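Local coordinates for immunoglobulin-like protein (Pseudomonas aeruginosa, PDB 3N6Y) that is of unknown function but folds as an immunoglobulin-like beta sandwich and is probably exported from the cytoplasm, at residues Gly64-Leu68 with Val122-Asp126; Thr69-Pro75 with Glu117-Phe123. All coordinates share one frame. Numbering follows the deposited sequence.

Contact 1. Residues Gly64-Leu68 with Val122-Asp126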
ATOM      1  N   GLY A  64     -18.969 -10.443  -3.002  1.00 21.91           N
ATOM      2  CA  GLY A  64     -18.557 -11.452  -3.984  1.00 23.27           C
ATOM      3  C   GLY A  64     -17.500 -10.976  -4.959  1.00 24.41           C
ATOM      4  O   GLY A  64     -17.206 -11.647  -5.955  1.00 23.34           O
ATOM      5  N   ASP A  65     -16.927  -9.810  -4.682  1.00 22.36           N
ATOM      6  CA  ASP A  65     -15.999  -9.170  -5.604  1.00 21.25           C
ATOM      7  C   ASP A  65     -14.622  -9.811  -5.506  1.00 20.99           C
ATOM      8  O   ASP A  65     -14.225 -10.384  -4.465  1.00 20.59           O
ATOM      9  CB  ASP A  65     -15.853  -7.670  -5.325  1.00 22.75           C
ATOM     10  CG  ASP A  65     -17.092  -6.864  -5.692  1.00 24.79           C
ATOM     11  OD1 ASP A  65     -17.998  -7.416  -6.356  1.00 29.24           O
ATOM     12  OD2 ASP A  65     -17.130  -5.675  -5.332  1.00 24.32           O
ATOM     13  N   THR A  66     -13.922  -9.767  -6.621  1.00 18.78           N
ATOM     14  CA  THR A  66     -12.500 -10.112  -6.670  1.00 19.04           C
ATOM     15  C   THR A  66     -11.763  -9.234  -5.637  1.00 17.74           C
ATOM     16  O   THR A  66     -11.938  -8.022  -5.603  1.00 17.37           O
ATOM     17  CB  THR A  66     -11.942  -9.872  -8.070  1.00 19.90           C
ATOM     18  OG1 THR A  66     -12.655 -10.682  -9.026  1.00 21.13           O
ATOM     19  CG2 THR A  66     -10.413 -10.163  -8.197  1.00 20.84           C
ATOM     20  N   PRO A  67     -10.962  -9.864  -4.776  1.00 17.72           N
ATOM     21  CA  PRO A  67     -10.184  -9.130  -3.793  1.00 16.85           C
ATOM     22  C   PRO A  67      -9.118  -8.248  -4.423  1.00 17.28           C
ATOM     23  O   PRO A  67      -8.897  -8.265  -5.666  1.00 18.54           O
ATOM     24  CB  PRO A  67      -9.556 -10.259  -2.982  1.00 17.60           C
ATOM     25  CG  PRO A  67      -9.241 -11.226  -4.026  1.00 18.06           C
ATOM     26  CD  PRO A  67     -10.492 -11.248  -4.871  1.00 18.35           C
ATOM     27  N   LEU A  68      -8.519  -7.410  -3.583  1.00 16.11           N
ATOM     28  CA  LEU A  68      -7.428  -6.592  -4.038  1.00 15.39           C
ATOM     29  C   LEU A  68      -6.136  -7.387  -3.993  1.00 16.01           C
ATOM     30  O   LEU A  68      -5.927  -8.230  -3.149  1.00 15.43           O
ATOM     31  CB  LEU A  68      -7.280  -5.330  -3.196  1.00 15.42           C
ATOM     32  CG  LEU A  68      -8.480  -4.395  -3.146  1.00 15.88           C
ATOM     33  CD1 LEU A  68      -8.094  -3.155  -2.259  1.00 17.79           C
ATOM     34  CD2 LEU A  68      -8.919  -4.018  -4.597  1.00 17.10           C
ATOM     35  N   VAL A 122      -1.950  -0.956  -6.201  1.00 13.02           N
ATOM     36  CA  VAL A 122      -3.173  -1.648  -5.863  1.00 13.23           C
ATOM     37  C   VAL A 122      -3.933  -2.066  -7.120  1.00 12.97           C
ATOM     38  O   VAL A 122      -4.335  -1.237  -7.909  1.00 14.63           O
ATOM     39  CB  VAL A 122      -4.174  -0.760  -5.043  1.00 15.58           C
ATOM     40  CG1 VAL A 122      -5.368  -1.642  -4.580  1.00 17.65           C
ATOM     41  CG2 VAL A 122      -3.508  -0.121  -3.905  1.00 18.27           C
ATOM     42  N   PHE A 123      -4.126  -3.389  -7.242  1.00 12.85           N
ATOM     43  CA  PHE A 123      -4.871  -3.967  -8.361  1.00 13.20           C
ATOM     44  C   PHE A 123      -6.142  -4.652  -7.887  1.00 13.31           C
ATOM     45  O   PHE A 123      -6.204  -5.224  -6.760  1.00 15.31           O
ATOM     46  CB  PHE A 123      -4.041  -5.065  -9.036  1.00 13.57           C
ATOM     47  CG  PHE A 123      -2.855  -4.562  -9.787  1.00 13.81           C
ATOM     48  CD1 PHE A 123      -1.596  -4.380  -9.195  1.00 13.76           C
ATOM     49  CD2 PHE A 123      -2.976  -4.292 -11.115  1.00 14.50           C
ATOM     50  CE1 PHE A 123      -0.512  -3.904  -9.937  1.00 14.06           C
ATOM     51  CE2 PHE A 123      -1.880  -3.787 -11.861  1.00 14.23           C
ATOM     52  CZ  PHE A 123      -0.662  -3.626 -11.259  1.00 14.76           C
ATOM     53  N   GLN A 124      -7.139  -4.714  -8.776  1.00 12.89           N
ATOM     54  CA  GLN A 124      -8.207  -5.720  -8.615  1.00 14.43           C
ATOM     55  C   GLN A 124      -8.111  -6.612  -9.861  1.00 15.26           C
ATOM     56  O   GLN A 124      -8.430  -6.120 -10.986  1.00 15.15           O
ATOM     57  CB  GLN A 124      -9.578  -5.069  -8.513  1.00 15.56           C
ATOM     58  CG  GLN A 124     -10.638  -6.108  -8.266  1.00 18.15           C
ATOM     59  CD  GLN A 124     -12.060  -5.598  -8.326  1.00 18.12           C
ATOM     60  OE1 GLN A 124     -12.429  -4.794  -9.189  1.00 19.52           O
ATOM     61  NE2 GLN A 124     -12.898  -6.118  -7.412  1.00 18.06           N
ATOM     62  N   GLY A 125      -7.657  -7.863  -9.698  1.00 15.73           N
ATOM     63  CA  GLY A 125      -7.360  -8.693 -10.861  1.00 16.58           C
ATOM     64  C   GLY A 125      -6.268  -8.013 -11.667  1.00 15.74           C
ATOM     65  O   GLY A 125      -5.236  -7.631 -11.104  1.00 15.41           O
ATOM     66  N   ASP A 126      -6.483  -7.829 -12.980  1.00 14.94           N
ATOM     67  CA  ASP A 126      -5.529  -7.166 -13.838  1.00 14.55           C
ATOM     68  C   ASP A 126      -5.570  -5.632 -13.832  1.00 13.80           C
ATOM     69  O   ASP A 126      -4.707  -4.977 -14.466  1.00 13.51           O
ATOM     70  CB  ASP A 126      -5.743  -7.614 -15.297  1.00 14.63           C
ATOM     71  CG  ASP A 126      -5.474  -9.090 -15.562  1.00 15.91           C
ATOM     72  OD1 ASP A 126      -4.966  -9.819 -14.678  1.00 16.92           O
ATOM     73  OD2 ASP A 126      -5.836  -9.530 -16.711  1.00 16.79           O
TER
HETATM   74  O   HOH W   1      -6.872  -9.058  -7.304  1.00 17.16           O
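The loop that enters its strand at L68 and the strand that gives way to a turn after Q124 approach each other at 135° (CA 65 to 68 against CA 122 to 125), their CA atoms closest at 4.7 Å, between L68 and Q124. L68 CA lies 3.3 Å from F123 O in a CA-H...O contact. Beyond this point the backbones are bridged by a water, which donates to P67 O (2.7 Å) and accepts from G125 N (2.8 Å); G125 has a positive phi of 61° as the chain turns. The extended Q124 side chain, t at chi1 and chi2, reaches across the gap, and its NE2 gives T66 O a nearly linear 2.8 Å hydrogen bond. Here, then, two paired strands splay apart, and a glutamine and a water span the opening. On the inner side L68 CD1 meets V122 CG1 at 3.9 Å, and this pair continues into the sandwich interior: L68 also touches L58, and V122 touches M54 and Y56, all on strand 51-59, while L129 of strand 127-136 adjoins L68.

Contact 2. Residues Thr69-Pro75 with Glu117-Phe123; sequences TLLYLTP and EWRLMVF
The indole of W118 (chi1 m, chi2 64°) lies under T74 and P75: T74 CB sits 3.9 Å from the centroid of its six-membered ring and P75 CD 3.4 Å from that of its five-membered ring, two CH-pi contacts over one face. Strands 69-74 and 117-123 are extended (phi -89 to -131°, psi 109 to 166°) and antiparallel, axes 4.8 Å apart at 170°. Three hydrogen-bonded pairs link them: T69 N to F123 O 2.8 Å and F123 N to T69 O 2.9 Å; L71 N to M121 O 2.8 Å and M121 N to L71 O 3.0 Å; L73 N to R119 O 2.8 Å and R119 N to L73 O 2.9 Å. L70-V122 and Y72-L120 are the non-hydrogen-bonded pairs between, as in any regular antiparallel sheet. On one face, L71 CD2 (chi1 t) meets F123 CE1 at 4.0 Å and selenomethionine M121 SE at 4.2 Å. On the other, Y72 CD2 (chi1 m) touches L120 CG at 3.7 Å; there L70, Y72, L120 and V122 pack on M103 of strand 101-106, forming the sandwich, while strands 84-92 and 127-136 flank the pair.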
ATOM      1  N   THR A  69      -5.254  -7.091  -4.934  1.00 14.77           N
ATOM      2  CA  THR A  69      -3.859  -7.537  -4.882  1.00 15.79           C
ATOM      3  C   THR A  69      -3.016  -6.267  -4.638  1.00 14.46           C
ATOM      4  O   THR A  69      -2.998  -5.320  -5.462  1.00 14.68           O
ATOM      5  CB  THR A  69      -3.404  -8.218  -6.174  1.00 16.43           C
ATOM      6  OG1 THR A  69      -4.211  -9.376  -6.453  1.00 18.66           O
ATOM      7  CG2 THR A  69      -1.942  -8.707  -6.034  1.00 16.64           C
ATOM      8  N   LEU A  70      -2.320  -6.244  -3.504  1.00 14.67           N
ATOM      9  CA  LEU A  70      -1.389  -5.154  -3.187  0.50 13.62           C
ATOM     10  C   LEU A  70      -0.005  -5.631  -3.594  1.00 14.31           C
ATOM     11  O   LEU A  70       0.556  -6.549  -2.961  1.00 14.78           O
ATOM     12  CB  LEU A  70      -1.372  -4.780  -1.699  0.50 12.97           C
ATOM     13  CG  LEU A  70      -2.526  -4.012  -1.041  0.50 13.26           C
ATOM     14  CD1 LEU A  70      -3.910  -4.613  -1.385  0.50 12.21           C
ATOM     15  CD2 LEU A  70      -2.359  -4.044   0.467  0.50 12.66           C
ATOM     16  N   LEU A  71       0.528  -5.015  -4.629  1.00 12.69           N
ATOM     17  CA  LEU A  71       1.806  -5.420  -5.223  0.50 13.54           C
ATOM     18  C   LEU A  71       2.831  -4.397  -4.818  1.00 13.32           C
ATOM     19  O   LEU A  71       2.794  -3.268  -5.262  1.00 15.61           O
ATOM     20  CB  LEU A  71       1.721  -5.471  -6.741  0.50 13.03           C
ATOM     21  CG  LEU A  71       3.052  -5.850  -7.400  0.50 12.73           C
ATOM     22  CD1 LEU A  71       3.473  -7.319  -6.970  0.50 12.92           C
ATOM     23  CD2 LEU A  71       2.957  -5.697  -8.920  0.50 13.97           C
ATOM     24  N   TYR A  72       3.744  -4.778  -3.928  1.00 14.26           N
ATOM     25  CA  TYR A  72       4.832  -3.913  -3.536  1.00 13.63           C
ATOM     26  C   TYR A  72       6.071  -4.310  -4.314  1.00 14.86           C
ATOM     27  O   TYR A  72       6.520  -5.442  -4.195  1.00 16.63           O
ATOM     28  CB  TYR A  72       5.180  -4.141  -2.062  1.00 14.87           C
ATOM     29  CG  TYR A  72       4.067  -3.933  -1.032  1.00 14.58           C
ATOM     30  CD1 TYR A  72       3.053  -4.852  -0.855  1.00 15.23           C
ATOM     31  CD2 TYR A  72       4.036  -2.776  -0.257  1.00 14.88           C
ATOM     32  CE1 TYR A  72       2.049  -4.649   0.075  1.00 15.58           C
ATOM     33  CE2 TYR A  72       3.040  -2.580   0.687  1.00 14.35           C
ATOM     34  CZ  TYR A  72       2.068  -3.490   0.843  1.00 15.02           C
ATOM     35  OH  TYR A  72       1.083  -3.282   1.815  1.00 16.87           O
ATOM     36  N   LEU A  73       6.591  -3.419  -5.132  1.00 13.91           N
ATOM     37  CA  LEU A  73       7.893  -3.634  -5.753  1.00 15.40           C
ATOM     38  C   LEU A  73       8.958  -2.873  -4.943  1.00 15.87           C
ATOM     39  O   LEU A  73       8.826  -1.657  -4.689  1.00 16.87           O
ATOM     40  CB  LEU A  73       7.855  -3.127  -7.190  1.00 15.51           C
ATOM     41  CG  LEU A  73       6.923  -3.834  -8.163  1.00 16.66           C
ATOM     42  CD1 LEU A  73       7.010  -3.094  -9.581  1.00 16.60           C
ATOM     43  CD2 LEU A  73       7.298  -5.296  -8.314  1.00 17.46           C
ATOM     44  N   THR A  74      10.033  -3.579  -4.612  1.00 13.97           N
ATOM     45  CA  THR A  74      11.045  -3.097  -3.695  1.00 13.61           C
ATOM     46  C   THR A  74      12.400  -3.085  -4.391  1.00 14.19           C
ATOM     47  O   THR A  74      12.535  -3.690  -5.459  1.00 13.00           O
ATOM     48  CB  THR A  74      11.141  -3.925  -2.403  1.00 13.71           C
ATOM     49  OG1 THR A  74      12.016  -5.044  -2.607  1.00 14.68           O
ATOM     50  CG2 THR A  74       9.777  -4.457  -1.976  1.00 14.44           C
ATOM     51  N   PRO A  75      13.408  -2.392  -3.787  1.00 14.36           N
ATOM     52  CA  PRO A  75      14.743  -2.492  -4.332  1.00 15.96           C
ATOM     53  C   PRO A  75      15.496  -3.793  -4.048  1.00 18.14           C
ATOM     54  O   PRO A  75      16.634  -3.945  -4.510  1.00 18.24           O
ATOM     55  CB  PRO A  75      15.472  -1.310  -3.681  1.00 17.08           C
ATOM     56  CG  PRO A  75      14.368  -0.445  -3.059  1.00 15.57           C
ATOM     57  CD  PRO A  75      13.329  -1.394  -2.702  1.00 15.14           C
ATOM     58  N   GLU A 117      13.942   2.929  -4.953  1.00 17.64           N
ATOM     59  CA  GLU A 117      12.540   3.128  -5.348  0.50 18.74           C
ATOM     60  C   GLU A 117      11.662   1.941  -4.923  1.00 17.96           C
ATOM     61  O   GLU A 117      11.972   0.777  -5.236  1.00 18.61           O
ATOM     62  CB  GLU A 117      12.426   3.347  -6.867  0.50 20.67           C
ATOM     63  CG  GLU A 117      10.974   3.326  -7.368  0.50 22.09           C
ATOM     64  CD  GLU A 117      10.770   3.974  -8.725  0.50 24.03           C
ATOM     65  OE1 GLU A 117      11.748   4.537  -9.289  0.50 28.18           O
ATOM     66  OE2 GLU A 117       9.624   3.954  -9.226  0.50 25.42           O
ATOM     67  N   TRP A 118      10.549   2.244  -4.234  1.00 16.50           N
ATOM     68  CA  TRP A 118       9.521   1.313  -3.863  1.00 16.22           C
ATOM     69  C   TRP A 118       8.260   1.796  -4.588  1.00 17.00           C
ATOM     70  O   TRP A 118       7.857   2.983  -4.487  1.00 17.12           O
ATOM     71  CB  TRP A 118       9.265   1.375  -2.368  1.00 15.72           C
ATOM     72  CG  TRP A 118      10.379   0.872  -1.520  1.00 14.81           C
ATOM     73  CD1 TRP A 118      11.647   1.388  -1.399  1.00 15.48           C
ATOM     74  CD2 TRP A 118      10.291  -0.202  -0.619  1.00 15.14           C
ATOM     75  NE1 TRP A 118      12.338   0.654  -0.454  1.00 14.82           N
ATOM     76  CE2 TRP A 118      11.531  -0.326   0.032  1.00 15.30           C
ATOM     77  CE3 TRP A 118       9.279  -1.084  -0.302  1.00 14.68           C
ATOM     78  CZ2 TRP A 118      11.778  -1.319   0.974  1.00 14.33           C
ATOM     79  CZ3 TRP A 118       9.510  -2.099   0.632  1.00 13.35           C
ATOM     80  CH2 TRP A 118      10.754  -2.183   1.266  1.00 14.30           C
ATOM     81  N   ARG A 119       7.702   0.907  -5.379  1.00 14.89           N
ATOM     82  CA  ARG A 119       6.518   1.192  -6.157  0.50 14.91           C
ATOM     83  C   ARG A 119       5.395   0.336  -5.581  1.00 14.73           C
ATOM     84  O   ARG A 119       5.471  -0.890  -5.605  1.00 14.29           O
ATOM     85  CB  ARG A 119       6.800   0.916  -7.659  0.50 15.05           C
ATOM     86  CG  ARG A 119       5.569   1.018  -8.580  0.50 15.31           C
ATOM     87  CD  ARG A 119       5.915   0.761 -10.054  0.50 16.16           C
ATOM     88  NE  ARG A 119       4.917   1.240 -11.005  0.50 15.96           N
ATOM     89  CZ  ARG A 119       4.990   1.063 -12.331  0.50 17.01           C
ATOM     90  NH1 ARG A 119       6.009   0.400 -12.885  0.50 18.06           N
ATOM     91  NH2 ARG A 119       4.051   1.590 -13.125  0.50 16.72           N
ATOM     92  N   LEU A 120       4.351   0.984  -5.053  1.00 12.81           N
ATOM     93  CA  LEU A 120       3.204   0.335  -4.416  1.00 13.52           C
ATOM     94  C   LEU A 120       2.015   0.469  -5.341  1.00 14.52           C
ATOM     95  O   LEU A 120       1.688   1.583  -5.798  1.00 13.49           O
ATOM     96  CB  LEU A 120       2.896   1.041  -3.084  1.00 13.89           C
ATOM     97  CG  LEU A 120       3.693   0.517  -1.864  1.00 14.62           C
ATOM     98  CD1 LEU A 120       5.207   0.526  -2.085  1.00 16.24           C
ATOM     99  CD2 LEU A 120       3.368   1.349  -0.649  1.00 16.11           C
HETATM  100  N   MSE A 121       1.443  -0.650  -5.705  1.00 12.57           N
HETATM  101  CA  MSE A 121       0.394  -0.733  -6.717  1.00 13.78           C
HETATM  102  C   MSE A 121      -0.747  -1.545  -6.177  1.00 12.16           C
HETATM  103  O   MSE A 121      -0.547  -2.679  -5.730  1.00 14.51           O
HETATM  104  CB  MSE A 121       0.968  -1.367  -8.010  1.00 13.62           C
HETATM  105  CG  MSE A 121       2.186  -0.652  -8.533  1.00 14.79           C
HETATM  106 SE   MSE A 121       2.926  -1.630 -10.068  1.00 15.12          SE
HETATM  107  CE  MSE A 121       1.873  -0.715 -11.465  1.00 19.33           C
ATOM    108  N   VAL A 122      -1.950  -0.956  -6.201  1.00 13.02           N
ATOM    109  CA  VAL A 122      -3.173  -1.648  -5.863  1.00 13.23           C
ATOM    110  C   VAL A 122      -3.933  -2.066  -7.120  1.00 12.97           C
ATOM    111  O   VAL A 122      -4.335  -1.237  -7.909  1.00 14.63           O
ATOM    112  CB  VAL A 122      -4.174  -0.760  -5.043  1.00 15.58           C
ATOM    113  CG1 VAL A 122      -5.368  -1.642  -4.580  1.00 17.65           C
ATOM    114  CG2 VAL A 122      -3.508  -0.121  -3.905  1.00 18.27           C
ATOM    115  N   PHE A 123      -4.126  -3.389  -7.242  1.00 12.85           N
ATOM    116  CA  PHE A 123      -4.871  -3.967  -8.361  1.00 13.20           C
ATOM    117  C   PHE A 123      -6.142  -4.652  -7.887  1.00 13.31           C
ATOM    118  O   PHE A 123      -6.204  -5.224  -6.760  1.00 15.31           O
ATOM    119  CB  PHE A 123      -4.041  -5.065  -9.036  1.00 13.57           C
ATOM    120  CG  PHE A 123      -2.855  -4.562  -9.787  1.00 13.81           C
ATOM    121  CD1 PHE A 123      -1.596  -4.380  -9.195  1.00 13.76           C
ATOM    122  CD2 PHE A 123      -2.976  -4.292 -11.115  1.00 14.50           C
ATOM    123  CE1 PHE A 123      -0.512  -3.904  -9.937  1.00 14.06           C
ATOM    124  CE2 PHE A 123      -1.880  -3.787 -11.861  1.00 14.23           C
ATOM    125  CZ  PHE A 123      -0.662  -3.626 -11.259  1.00 14.76           C
TER
HETATM  126  O   HOH W   2      10.452  -0.710  -7.278  1.00 31.35           O

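Overall arrangement
Contact 2 is the regularly paired part of two strands, and contact 1 lies where that pairing comes to an end, their centres about 15 Å apart. Along the chain, 64-68 leads directly into 69-75; on the partner strand the order is reversed, 117-123 coming first and 122-126 overlapping it at V122 and F123. Strands 68-74 and 116-124 are neighbours in the six-stranded mixed sheet, so two segments more than 40 residues apart in sequence become adjacent in space. Contact 2 lies about 7 Å from the centre of the chain and contact 1 about 14 Å. In this protein, regular backbone pairing near the centre thus gives way, at the strand ends, to a side-chain hydrogen bond and a water bridge.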